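Local coordinates for protein GTN Reductase (Agrobacterium tumefaciens, PDB 4JIC) that binds flavin mononucleotide and probably reduces nitrate esters such as glycerol trinitrate and activated alkenes, as an Old Yellow Enzyme homologue, at residues G174-A179 with G228-P233; L184-L189 with P247-V252; A179-L184 with T235-I240. All coordinates share one frame; numbering follows the deposited sequence.

Contact 1: G174-A179 with G228-P233. With FMN (flavin mononucleotide), chain D.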
# COMPACT_ATOMS: atom_id res chain seq x y z
N GLY A 174 -4.41 9.28 8.63
CA GLY A 174 -5.39 8.57 7.83
C GLY A 174 -4.82 7.22 7.47
O GLY A 174 -3.81 6.81 8.05
N VAL A 175 -5.46 6.53 6.53
CA VAL A 175 -4.96 5.23 6.09
C VAL A 175 -5.02 5.12 4.59
O VAL A 175 -5.82 5.79 3.94
CB VAL A 175 -5.79 4.04 6.65
CG1 VAL A 175 -5.80 4.04 8.17
CG2 VAL A 175 -7.21 4.07 6.10
N GLU A 176 -4.15 4.28 4.04
CA GLU A 176 -4.25 3.83 2.66
C GLU A 176 -4.63 2.37 2.70
O GLU A 176 -3.90 1.54 3.25
CB GLU A 176 -2.92 3.98 1.93
CG GLU A 176 -2.91 3.36 0.53
CD GLU A 176 -1.63 3.67 -0.22
OE1 GLU A 176 -1.43 4.83 -0.62
OE2 GLU A 176 -0.82 2.74 -0.41
N ILE A 177 -5.79 2.04 2.15
CA ILE A 177 -6.19 0.65 2.08
C ILE A 177 -5.33 -0.03 1.02
O ILE A 177 -5.30 0.39 -0.12
CB ILE A 177 -7.66 0.53 1.70
CG1 ILE A 177 -8.52 1.08 2.85
CG2 ILE A 177 -8.01 -0.91 1.40
CD1 ILE A 177 -9.94 1.48 2.42
N HIS A 178 -4.60 -1.07 1.42
CA HIS A 178 -3.81 -1.82 0.45
C HIS A 178 -4.72 -2.70 -0.41
O HIS A 178 -5.15 -3.77 0.02
CB HIS A 178 -2.76 -2.67 1.17
CG HIS A 178 -1.64 -3.11 0.28
ND1 HIS A 178 -1.77 -3.20 -1.09
CD2 HIS A 178 -0.37 -3.47 0.57
CE1 HIS A 178 -0.62 -3.60 -1.61
NE2 HIS A 178 0.24 -3.78 -0.62
N ALA A 179 -5.03 -2.24 -1.61
CA ALA A 179 -5.89 -3.01 -2.51
C ALA A 179 -5.13 -3.34 -3.78
O ALA A 179 -5.72 -3.46 -4.86
CB ALA A 179 -7.17 -2.23 -2.82
N GLY A 228 -7.78 6.65 1.99
CA GLY A 228 -7.33 6.50 0.62
C GLY A 228 -7.20 5.02 0.29
O GLY A 228 -7.44 4.16 1.14
N ILE A 229 -6.80 4.72 -0.94
CA ILE A 229 -6.71 3.34 -1.37
C ILE A 229 -5.66 3.22 -2.47
O ILE A 229 -5.52 4.13 -3.28
CB ILE A 229 -8.10 2.82 -1.85
CG1 ILE A 229 -8.03 1.36 -2.28
CG2 ILE A 229 -8.65 3.69 -2.98
CD1 ILE A 229 -9.44 0.73 -2.48
N ARG A 230 -4.91 2.11 -2.47
CA ARG A 230 -3.92 1.86 -3.51
C ARG A 230 -4.41 0.78 -4.47
O ARG A 230 -4.88 -0.27 -4.05
CB ARG A 230 -2.57 1.43 -2.92
CG ARG A 230 -1.46 1.57 -3.96
CD ARG A 230 -0.09 1.22 -3.41
NE ARG A 230 0.95 2.05 -4.02
CZ ARG A 230 2.23 1.70 -4.16
NH1 ARG A 230 2.65 0.51 -3.75
NH2 ARG A 230 3.08 2.55 -4.72
N LEU A 231 -4.28 1.07 -5.76
CA LEU A 231 -4.74 0.16 -6.81
C LEU A 231 -3.62 -0.09 -7.80
O LEU A 231 -2.76 0.78 -8.01
CB LEU A 231 -5.92 0.79 -7.54
CG LEU A 231 -7.13 1.10 -6.66
CD1 LEU A 231 -8.11 1.97 -7.45
CD2 LEU A 231 -7.78 -0.19 -6.17
N SER A 232 -3.65 -1.25 -8.44
CA SER A 232 -2.60 -1.63 -9.39
C SER A 232 -3.20 -2.49 -10.48
O SER A 232 -3.15 -3.72 -10.42
CB SER A 232 -1.46 -2.37 -8.66
OG SER A 232 -1.95 -3.45 -7.87
N PRO A 233 -3.80 -1.85 -11.49
CA PRO A 233 -4.64 -2.55 -12.47
C PRO A 233 -3.95 -3.71 -13.20
O PRO A 233 -4.61 -4.72 -13.46
CB PRO A 233 -5.04 -1.46 -13.46
CG PRO A 233 -4.91 -0.17 -12.70
CD PRO A 233 -3.80 -0.38 -11.69
N1 FMN D . 4.01 -1.61 -2.29
C2 FMN D . 2.97 -1.57 -1.38
O2 FMN D . 1.85 -1.25 -1.77
N3 FMN D . 3.20 -1.91 -0.05
C4 FMN D . 4.41 -2.38 0.37
O4 FMN D . 4.56 -2.68 1.56
C4A FMN D . 5.46 -2.44 -0.56
N5 FMN D . 6.70 -2.92 -0.17
C5A FMN D . 7.76 -2.69 -1.02
C6 FMN D . 9.06 -2.93 -0.55
C7 FMN D . 10.16 -2.70 -1.35
C7M FMN D . 11.55 -2.93 -0.81
C8 FMN D . 9.98 -2.20 -2.63
C8M FMN D . 11.17 -1.87 -3.49
C9 FMN D . 8.69 -1.93 -3.10
C9A FMN D . 7.57 -2.19 -2.30
N10 FMN D . 6.29 -1.95 -2.78
C10 FMN D . 5.25 -2.04 -1.88
C1' FMN D . 6.08 -1.21 -4.08
C2' FMN D . 6.47 0.26 -3.97
O2' FMN D . 5.54 0.97 -3.17
C3' FMN D . 6.48 0.93 -5.35
O3' FMN D . 5.24 0.70 -5.98
C4' FMN D . 7.61 0.40 -6.24
O4' FMN D . 8.85 0.50 -5.57
C5' FMN D . 7.72 1.15 -7.56
O5' FMN D . 7.97 2.53 -7.34
P FMN D . 9.44 3.15 -7.64
O1P FMN D . 10.39 2.33 -6.81
O2P FMN D . 9.71 2.97 -9.11
O3P FMN D . 9.41 4.59 -7.23
O HOH W 1 -5.47 -3.27 -7.55
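Ala179 CB pushes into the hollow beside Ile229, 3.7 Å from Ile229 CG1, while Leu231 CD2 closes in on the same methyl from further along the strand. Ile177 sits one step back, its CB 4.1 Å from Ile229 CG1. Ile229 swings CG1 away from its backbone N (chi1 -179°), which sets it 3.6 Å from Ile177 O and against the Ala179 methyl. The two isoleucines lie on the outer face of neighbouring parallel strands, the fourth and fifth of the eight-stranded TIM barrel, with Ala179 just past the strand; Val215 of helix 209-222 covers both. Backbone bonds run from Gly228 N to Val175 O, Ile177 N to Gly228 O and Arg230 N to Ile177 O, each 2.9 Å; Ala179 N to Arg230 O is weak. Glu176 CA and Ile229 CA make CA-H...O contacts with Gly228 O and Ile177 O. Glu176, His178 and Arg230 point to the inner face. The Glu176 carboxylate, held by His265 and Gln97, lies against aliphatic Arg230, OE2 3.3 Å from Arg230 CB; no guanidinium N-H points at OE2, so the opposite charges are merely near each other. Arg230 runs on to the flavin: NH1 donates to FMN O2 at 2.8 Å and to O2', and NH2 donates to O3'. His178 brings NE2 to 3.2 Å from FMN O2 while its ring stacks with Trp99.

Contact 2: L184-L189 with P247-V252; sequences LIEQFL and PLYNYV
Helices 184-189 and 247-252 meet at a wide angle of 122° with their axes 12.6 Å apart, so side chains, not backbones, make the contact. They follow the fourth and fifth strands of the TIM barrel, and the contact joins the short helix 184-189 of the loop after strand 174-178 to helix 245-256 of the outer layer. Leu189 does most of the filling: in one of its two modelled conformers CD2 lies 3.8 Å from Val252 CG2, and CD1 approaches the Tyr249 ring obliquely, 4.0 Å from Tyr249 CZ, the two side chains crossing at about a right angle. Leu248 packs on the last carbonyl of helix 184-189. With CG anti to the backbone nitrogen (chi1 175°), it lays CD2 3.4 Å from Leu189 O, the carbonyl oxygen that accepts a hydrogen bond from Arg207 NH1. Glu186 reaches out along an extended chain, and its carboxylate stands nearly perpendicular (82°) to the Tyr249 ring. Ser232 binds Glu186 OE1; Lys190 NZ makes a salt bridge to OE2 and Gly182 N a hydrogen bond, which probably offset the charge. One water completes the polar end, lying in the Tyr249 ring plane: it accepts from Tyr249 OH at 2.7 Å and donates to Glu186 OE1 at 2.6 Å.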
# COMPACT_ATOMS: atom_id res chain seq x y z
N LEU A 184 -5.08 -9.52 -0.64
CA LEU A 184 -6.43 -10.05 -0.46
C LEU A 184 -7.50 -9.36 -1.31
O LEU A 184 -8.31 -10.00 -1.97
CB LEU A 184 -6.86 -10.01 1.01
CG LEU A 184 -8.27 -10.58 1.21
CD1 LEU A 184 -8.27 -12.09 0.97
CD2 LEU A 184 -8.79 -10.24 2.61
N ILE A 185 -7.52 -8.03 -1.27
CA ILE A 185 -8.58 -7.32 -1.97
C ILE A 185 -8.47 -7.55 -3.47
O ILE A 185 -9.48 -7.77 -4.15
CB ILE A 185 -8.58 -5.83 -1.61
CG1 ILE A 185 -8.90 -5.67 -0.12
CG2 ILE A 185 -9.58 -5.07 -2.48
CD1 ILE A 185 -8.75 -4.22 0.38
N GLU A 186 -7.25 -7.54 -4.00
CA GLU A 186 -7.05 -7.79 -5.43
C GLU A 186 -7.35 -9.22 -5.82
O GLU A 186 -7.78 -9.49 -6.95
CB GLU A 186 -5.61 -7.46 -5.84
CG GLU A 186 -5.57 -6.86 -7.23
CD GLU A 186 -4.18 -6.49 -7.66
OE1 GLU A 186 -3.91 -5.28 -7.84
OE2 GLU A 186 -3.37 -7.42 -7.86
N GLN A 187 -7.11 -10.15 -4.89
CA GLN A 187 -7.47 -11.54 -5.11
C GLN A 187 -8.97 -11.67 -5.39
O GLN A 187 -9.37 -12.43 -6.26
CB GLN A 187 -7.05 -12.43 -3.93
CG GLN A 187 -5.54 -12.66 -3.85
CD GLN A 187 -5.07 -13.00 -2.44
OE1 GLN A 187 -5.77 -13.68 -1.70
NE2 GLN A 187 -3.88 -12.51 -2.08
N PHE A 188 -9.80 -10.91 -4.67
CA PHE A 188 -11.22 -10.86 -4.99
C PHE A 188 -11.50 -10.17 -6.34
O PHE A 188 -12.35 -10.60 -7.12
CB PHE A 188 -12.00 -10.11 -3.89
CG PHE A 188 -12.41 -10.97 -2.71
CD1 PHE A 188 -13.66 -11.58 -2.68
CD2 PHE A 188 -11.56 -11.14 -1.62
CE1 PHE A 188 -14.06 -12.36 -1.59
CE2 PHE A 188 -11.95 -11.91 -0.52
CZ PHE A 188 -13.20 -12.52 -0.50
N LEU A 189 -10.78 -9.08 -6.61
CA LEU A 189 -11.01 -8.29 -7.83
C LEU A 189 -10.70 -9.03 -9.12
O LEU A 189 -11.47 -8.98 -10.08
CB LEU A 189 -10.15 -7.03 -7.82
CG LEU A 189 -10.56 -5.81 -7.00
CD1 LEU A 189 -9.46 -4.76 -7.11
CD2 LEU A 189 -11.89 -5.26 -7.47
N PRO A 247 -12.63 -2.54 -17.89
CA PRO A 247 -14.00 -2.42 -17.38
C PRO A 247 -14.06 -2.62 -15.87
O PRO A 247 -14.86 -1.97 -15.20
CB PRO A 247 -14.75 -3.56 -18.08
CG PRO A 247 -13.87 -4.02 -19.18
CD PRO A 247 -12.47 -3.62 -18.88
N LEU A 248 -13.24 -3.54 -15.37
CA LEU A 248 -13.19 -3.85 -13.94
C LEU A 248 -12.75 -2.63 -13.15
O LEU A 248 -13.43 -2.20 -12.22
CB LEU A 248 -12.22 -5.01 -13.70
CG LEU A 248 -11.89 -5.46 -12.28
CD1 LEU A 248 -13.10 -6.05 -11.58
CD2 LEU A 248 -10.79 -6.50 -12.34
N TYR A 249 -11.61 -2.06 -13.53
CA TYR A 249 -11.05 -0.93 -12.79
C TYR A 249 -11.79 0.38 -13.01
O TYR A 249 -11.90 1.19 -12.09
CB TYR A 249 -9.53 -0.81 -13.01
CG TYR A 249 -8.78 -1.75 -12.11
CD1 TYR A 249 -8.32 -1.33 -10.87
CD2 TYR A 249 -8.58 -3.08 -12.46
CE1 TYR A 249 -7.66 -2.19 -10.02
CE2 TYR A 249 -7.94 -3.95 -11.62
CZ TYR A 249 -7.47 -3.51 -10.40
OH TYR A 249 -6.82 -4.37 -9.55
N ASN A 250 -12.32 0.59 -14.21
CA ASN A 250 -13.15 1.77 -14.41
C ASN A 250 -14.37 1.69 -13.49
O ASN A 250 -14.74 2.68 -12.86
CB ASN A 250 -13.54 1.93 -15.88
CG ASN A 250 -12.43 2.57 -16.73
OD1 ASN A 250 -11.26 2.58 -16.35
ND2 ASN A 250 -12.81 3.10 -17.89
N TYR A 251 -14.98 0.51 -13.38
CA TYR A 251 -16.11 0.34 -12.46
C TYR A 251 -15.69 0.63 -11.03
O TYR A 251 -16.38 1.35 -10.31
CB TYR A 251 -16.70 -1.08 -12.54
CG TYR A 251 -17.72 -1.33 -11.46
CD1 TYR A 251 -19.03 -0.90 -11.61
CD2 TYR A 251 -17.38 -1.97 -10.27
CE1 TYR A 251 -19.97 -1.11 -10.61
CE2 TYR A 251 -18.30 -2.19 -9.27
CZ TYR A 251 -19.59 -1.75 -9.44
OH TYR A 251 -20.53 -1.96 -8.45
N VAL A 252 -14.55 0.09 -10.62
CA VAL A 252 -14.07 0.35 -9.26
C VAL A 252 -13.97 1.85 -8.98
O VAL A 252 -14.50 2.32 -7.97
CB VAL A 252 -12.71 -0.34 -8.99
CG1 VAL A 252 -12.10 0.16 -7.67
CG2 VAL A 252 -12.90 -1.86 -8.94
O HOH W 1 -5.47 -3.27 -7.55

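Contact 3: A179-L184 with T235-I240. With FMN (flavin mononucleotide), chain D.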
# COMPACT_ATOMS: atom_id res chain seq x y z
N ALA A 179 -5.03 -2.24 -1.61
CA ALA A 179 -5.89 -3.01 -2.51
C ALA A 179 -5.13 -3.34 -3.78
O ALA A 179 -5.72 -3.46 -4.86
CB ALA A 179 -7.17 -2.23 -2.82
N ALA A 180 -3.82 -3.50 -3.64
CA ALA A 180 -2.95 -3.69 -4.79
C ALA A 180 -2.06 -4.93 -4.67
O ALA A 180 -2.16 -5.70 -3.70
CB ALA A 180 -2.08 -2.45 -4.99
N ASN A 181 -1.20 -5.09 -5.67
CA ASN A 181 -0.09 -6.06 -5.68
C ASN A 181 -0.47 -7.49 -5.33
O ASN A 181 0.28 -8.20 -4.67
CB ASN A 181 1.06 -5.55 -4.81
CG ASN A 181 1.59 -4.22 -5.29
OD1 ASN A 181 1.48 -3.90 -6.47
ND2 ASN A 181 2.17 -3.43 -4.38
N GLY A 182 -1.65 -7.92 -5.78
CA GLY A 182 -2.05 -9.31 -5.66
C GLY A 182 -2.41 -9.76 -4.26
O GLY A 182 -2.45 -10.96 -3.99
N TYR A 183 -2.70 -8.82 -3.36
CA TYR A 183 -3.06 -9.21 -1.99
C TYR A 183 -4.57 -9.44 -1.86
O TYR A 183 -5.25 -9.59 -2.87
CB TYR A 183 -2.46 -8.24 -0.95
CG TYR A 183 -0.94 -8.35 -0.96
CD1 TYR A 183 -0.31 -9.53 -0.53
CD2 TYR A 183 -0.15 -7.33 -1.46
CE1 TYR A 183 1.07 -9.65 -0.56
CE2 TYR A 183 1.24 -7.44 -1.49
CZ TYR A 183 1.84 -8.60 -1.04
OH TYR A 183 3.21 -8.71 -1.08
N LEU A 184 -5.08 -9.52 -0.64
CA LEU A 184 -6.43 -10.05 -0.46
C LEU A 184 -7.50 -9.36 -1.31
O LEU A 184 -8.31 -10.00 -1.97
CB LEU A 184 -6.86 -10.01 1.01
CG LEU A 184 -8.27 -10.58 1.21
CD1 LEU A 184 -8.27 -12.09 0.97
CD2 LEU A 184 -8.79 -10.24 2.61
N THR A 235 -0.57 -5.13 -12.54
CA THR A 235 0.65 -5.68 -12.00
C THR A 235 0.61 -7.21 -11.95
O THR A 235 -0.42 -7.79 -11.62
CB THR A 235 0.96 -5.11 -10.61
OG1 THR A 235 2.22 -5.61 -10.15
CG2 THR A 235 -0.13 -5.49 -9.60
N PRO A 236 1.72 -7.85 -12.30
CA PRO A 236 1.74 -9.32 -12.23
C PRO A 236 2.22 -9.81 -10.86
O PRO A 236 2.45 -11.01 -10.68
CB PRO A 236 2.75 -9.68 -13.30
CG PRO A 236 3.76 -8.54 -13.26
CD PRO A 236 2.97 -7.30 -12.85
N ALA A 237 2.39 -8.89 -9.91
CA ALA A 237 2.85 -9.25 -8.57
C ALA A 237 2.05 -10.42 -7.97
O ALA A 237 0.84 -10.49 -8.10
CB ALA A 237 2.78 -8.04 -7.64
N ASN A 238 2.77 -11.31 -7.30
CA ASN A 238 2.13 -12.38 -6.55
C ASN A 238 1.21 -13.26 -7.37
O ASN A 238 0.14 -13.68 -6.93
CB ASN A 238 1.45 -11.82 -5.29
CG ASN A 238 2.47 -11.31 -4.30
OD1 ASN A 238 3.40 -12.04 -3.94
ND2 ASN A 238 2.35 -10.05 -3.91
N ASP A 239 1.66 -13.52 -8.60
CA ASP A 239 1.13 -14.58 -9.44
C ASP A 239 -0.30 -14.32 -9.90
O ASP A 239 -1.02 -15.25 -10.25
CB ASP A 239 1.21 -15.91 -8.69
CG ASP A 239 1.16 -17.11 -9.61
OD1 ASP A 239 1.68 -17.02 -10.74
OD2 ASP A 239 0.61 -18.14 -9.19
N ILE A 240 -0.70 -13.06 -9.93
CA ILE A 240 -2.09 -12.71 -10.23
C ILE A 240 -2.25 -12.30 -11.69
O ILE A 240 -1.30 -11.85 -12.34
CB ILE A 240 -2.60 -11.61 -9.25
CG1 ILE A 240 -4.12 -11.65 -9.14
CG2 ILE A 240 -2.12 -10.23 -9.64
CD1 ILE A 240 -4.62 -10.92 -7.93
N1 FMN D . 4.01 -1.61 -2.29
C2 FMN D . 2.97 -1.57 -1.38
O2 FMN D . 1.85 -1.25 -1.77
N3 FMN D . 3.20 -1.91 -0.05
C4 FMN D . 4.41 -2.38 0.37
O4 FMN D . 4.56 -2.68 1.56
C4A FMN D . 5.46 -2.44 -0.56
N5 FMN D . 6.70 -2.92 -0.17
C5A FMN D . 7.76 -2.69 -1.02
C6 FMN D . 9.06 -2.93 -0.55
C7 FMN D . 10.16 -2.70 -1.35
C7M FMN D . 11.55 -2.93 -0.81
C8 FMN D . 9.98 -2.20 -2.63
C8M FMN D . 11.17 -1.87 -3.49
C9 FMN D . 8.69 -1.93 -3.10
C9A FMN D . 7.57 -2.19 -2.30
N10 FMN D . 6.29 -1.95 -2.78
C10 FMN D . 5.25 -2.04 -1.88
C1' FMN D . 6.08 -1.21 -4.08
C2' FMN D . 6.47 0.26 -3.97
O2' FMN D . 5.54 0.97 -3.17
C3' FMN D . 6.48 0.93 -5.35
O3' FMN D . 5.24 0.70 -5.98
C4' FMN D . 7.61 0.40 -6.24
O4' FMN D . 8.85 0.50 -5.57
C5' FMN D . 7.72 1.15 -7.56
O5' FMN D . 7.97 2.53 -7.34
P FMN D . 9.44 3.15 -7.64
O1P FMN D . 10.39 2.33 -6.81
O2P FMN D . 9.71 2.97 -9.11
O3P FMN D . 9.41 4.59 -7.23
O HOH W 2 -2.11 -13.23 -5.44
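Asn238 turns its side-chain amide toward the backbone of Asn181 and the Tyr183 ring, joining two loops that follow the fourth and fifth strands of the TIM barrel at its catalytic, C-terminal end. Asn238 ND2 donates to Asn181 O at 2.9 Å in a nearly straight bond (170°), the acceptor lying in the amide plane. The same nitrogen approaches Tyr183 obliquely, 3.3 Å from Tyr183 CZ, with ring and amide planes 56° apart. Asn181 O lies over one face of the Tyr183 ring, offset toward the rim, and Tyr183 OH is bonded to Tyr65. Residues 180-183 form a type I' turn, in which Gly182, with positive phi and no side chain, lets the turn come close to Ala237 O and to Ile240 CD1, the latter 3.8 Å from Gly182 CA. Asn181 and Thr235 cross at about a right angle: Thr235 CG2 packs 3.9 Å from Asn181 OD1, which Thr271 satisfies. Thr235 OG1, anti to the backbone nitrogen (chi1 -176°), accepts from Ala237 N in an ST turn and is hydrogen-bonded to Thr271 OG1. On its other branch, Asn181 ND2 comes within 3.3 Å of FMN N1, placing this turn at the flavin pocket. Beside the Asn238 hydrogen bond a water spans the loops, donating to Gly182 O and to Asn238 O, each at 2.7 Å.

Contact 1 lies in the barrel core, its centre about 6 Å from the chain centre, whereas contacts 2 and 3 sit further out, their centres at about 15 and 11 Å; the residues that touch in contacts 1 and 2 are all buried, and contact 3 reaches partly exposed loop residues. Each pairs what forms or follows the fourth strand with the counterpart forming or following the fifth: strands, helices, loops. Regular backbone bonds give way to apolar packing with a bridging water, then to an asparagine side-chain hydrogen bond to a turn carbonyl. Ser232 of contact 1 bonds Glu186 of contact 2 and Asn181 N of contact 3. Contacts 1 and 3 both touch FMN, contact 1 through Arg230 hydrogen bonds.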